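PDB 2XHE: Syntaxin1 from Monosiga brevicollis, which probably acts as a SNAP receptor (SNARE) in membrane fusion, binding partner SNARE proteins, as expected for a member of the syntaxin family. Local coordinates for residues 106-111 with 138-143. Sequence-based numbering, arbitrary orientation.
Sequences ADLKQI and SQHSSL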
loop_
_atom_site.group_PDB
_atom_site.type_symbol
_atom_site.label_atom_id
_atom_site.label_comp_id
_atom_site.label_asym_id
_atom_site.label_seq_id
_atom_site.Cartn_x
_atom_site.Cartn_y
_atom_site.Cartn_z
ATOM N N ALA B 106 -14.395 -0.201 29.457
ATOM C CA ALA B 106 -14.072 -1.120 30.535
ATOM C C ALA B 106 -13.759 -2.513 30.000
ATOM O O ALA B 106 -12.907 -3.218 30.546
ATOM C CB ALA B 106 -15.195 -1.162 31.549
ATOM N N ASP B 107 -14.453 -2.911 28.937
ATOM C CA ASP B 107 -14.175 -4.193 28.306
ATOM C C ASP B 107 -12.787 -4.143 27.668
ATOM O O ASP B 107 -12.028 -5.104 27.765
ATOM C CB ASP B 107 -15.249 -4.576 27.269
ATOM C CG ASP B 107 -16.538 -5.109 27.905
ATOM O OD1 ASP B 107 -16.495 -5.648 29.034
ATOM O OD2 ASP B 107 -17.604 -4.993 27.259
ATOM N N LEU B 108 -12.447 -3.022 27.027
ATOM C CA LEU B 108 -11.102 -2.862 26.462
ATOM C C LEU B 108 -10.027 -2.947 27.551
ATOM O O LEU B 108 -9.144 -3.801 27.479
ATOM C CB LEU B 108 -10.966 -1.556 25.675
ATOM C CG LEU B 108 -11.676 -1.538 24.323
ATOM C CD1 LEU B 108 -11.520 -0.190 23.630
ATOM C CD2 LEU B 108 -11.207 -2.690 23.434
ATOM N N LYS B 109 -10.111 -2.073 28.558
ATOM C CA LYS B 109 -9.157 -2.100 29.666
ATOM C C LYS B 109 -9.012 -3.494 30.245
ATOM O O LYS B 109 -7.901 -3.951 30.502
ATOM C CB LYS B 109 -9.520 -1.090 30.759
ATOM C CG LYS B 109 -8.951 0.302 30.499
ATOM C CD LYS B 109 -9.378 1.315 31.549
ATOM C CE LYS B 109 -8.921 2.722 31.166
ATOM N NZ LYS B 109 -9.421 3.757 32.118
ATOM N N GLN B 110 -10.135 -4.178 30.436
ATOM C CA GLN B 110 -10.106 -5.530 30.975
ATOM C C GLN B 110 -9.234 -6.439 30.097
ATOM O O GLN B 110 -8.446 -7.237 30.611
ATOM C CB GLN B 110 -11.532 -6.081 31.139
ATOM C CG GLN B 110 -11.627 -7.548 31.600
ATOM C CD GLN B 110 -10.779 -7.852 32.833
ATOM O OE1 GLN B 110 -10.494 -6.966 33.649
ATOM N NE2 GLN B 110 -10.371 -9.117 32.970
ATOM N N ILE B 111 -9.354 -6.300 28.776
ATOM C CA ILE B 111 -8.591 -7.143 27.854
ATOM C C ILE B 111 -7.113 -6.760 27.862
ATOM O O ILE B 111 -6.241 -7.619 27.706
ATOM C CB ILE B 111 -9.136 -7.091 26.408
ATOM C CG1 ILE B 111 -10.639 -7.375 26.387
ATOM C CG2 ILE B 111 -8.408 -8.098 25.533
ATOM C CD1 ILE B 111 -11.245 -7.440 24.986
ATOM N N SER B 138 -4.622 -8.745 18.298
ATOM C CA SER B 138 -5.197 -8.144 17.096
ATOM C C SER B 138 -6.630 -7.663 17.308
ATOM O O SER B 138 -7.021 -6.633 16.761
ATOM C CB SER B 138 -5.090 -9.062 15.879
ATOM O OG SER B 138 -5.497 -10.369 16.194
ATOM N N GLN B 139 -7.402 -8.396 18.110
ATOM C CA GLN B 139 -8.742 -7.953 18.502
ATOM C C GLN B 139 -8.668 -6.654 19.307
ATOM O O GLN B 139 -9.394 -5.687 19.040
ATOM C CB GLN B 139 -9.460 -9.019 19.348
ATOM C CG GLN B 139 -9.849 -10.315 18.629
ATOM C CD GLN B 139 -10.990 -10.142 17.632
ATOM O OE1 GLN B 139 -11.611 -9.082 17.539
ATOM N NE2 GLN B 139 -11.259 -11.191 16.874
ATOM N N HIS B 140 -7.793 -6.644 20.305
ATOM C CA HIS B 140 -7.674 -5.495 21.192
ATOM C C HIS B 140 -7.296 -4.230 20.418
ATOM O O HIS B 140 -7.878 -3.162 20.632
ATOM C CB HIS B 140 -6.648 -5.774 22.291
ATOM C CG HIS B 140 -6.558 -4.690 23.318
ATOM N ND1 HIS B 140 -7.364 -3.573 23.291
ATOM C CD2 HIS B 140 -5.759 -4.550 24.400
ATOM C CE1 HIS B 140 -7.064 -2.790 24.313
ATOM N NE2 HIS B 140 -6.095 -3.362 25.003
ATOM N N SER B 141 -6.321 -4.363 19.516
ATOM C CA SER B 141 -5.853 -3.242 18.715
ATOM C C SER B 141 -6.937 -2.745 17.776
ATOM O O SER B 141 -7.327 -1.576 17.814
ATOM C CB SER B 141 -4.626 -3.644 17.906
ATOM O OG SER B 141 -3.522 -3.876 18.764
ATOM N N SER B 142 -7.424 -3.642 16.931
ATOM C CA SER B 142 -8.420 -3.283 15.936
ATOM C C SER B 142 -9.605 -2.501 16.533
ATOM O O SER B 142 -10.015 -1.469 15.993
ATOM C CB SER B 142 -8.904 -4.538 15.215
ATOM O OG SER B 142 -9.824 -4.206 14.191
ATOM N N LEU B 143 -10.144 -2.991 17.646
ATOM C CA LEU B 143 -11.367 -2.428 18.208
ATOM C C LEU B 143 -11.136 -1.085 18.902
ATOM O O LEU B 143 -11.987 -0.185 18.844
ATOM C CB LEU B 143 -12.032 -3.430 19.168
ATOM C CG LEU B 143 -12.621 -4.689 18.520
ATOM C CD1 LEU B 143 -13.010 -5.717 19.567
ATOM C CD2 LEU B 143 -13.814 -4.341 17.634
#
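His140 and Leu108 meet at the centre of this contact, where their CA atoms, 6.8 Å apart, mark the nearest backbone approach of 106-111 and 138-143. With CG anti to the backbone N (chi1 -175°), the imidazole of His140 extends across the interface and lies against one turn of the partner helix. Its ND1 is 3.9 Å from Leu108 CD2, so that one methyl of the leucine fork rests against the nitrogen nearer the histidine's own backbone. The outer part of the ring passes the leucine's backbone, with His140 CE1 3.9 Å from Leu108 O. Leu108 and His140 thus pack at a slant to each other, through van der Waals contact. One turn along, Ile111 bounds the ring: His140 CD2 is 4.3 Å from Ile111 C, and the branch methyl Ile111 CG2 faces His140 CB at 4.4 Å. The leucine methyl and the isoleucine main chain thus meet different parts of the ring, at ND1 and CD2. Leu143, one turn after His140, takes up the same Leu108 methyl, with Leu143 CB 4.4 Å from Leu108 CD2. Glu112 and Asn115 of helix 80-116 also touch the imidazole, and Gln243 touches it from a loop. Leu143 also packs on Val50 and Arg54 of helix 44-72, which joins a third helix to the core; that helix also supplies Arg49 and Arg52, both salt-bridged to Asp107. The axes of the two short segments approach to 10.4 Å with 145° between their N-to-C directions, so they run antiparallel but 35° off exact alignment, with all four touching residues buried. Side-chain packing between helices 80-116 and 131-171, with helix 44-72 alongside, is characteristic of the antiparallel three-helix bundle of the syntaxin N-terminal Habc domain.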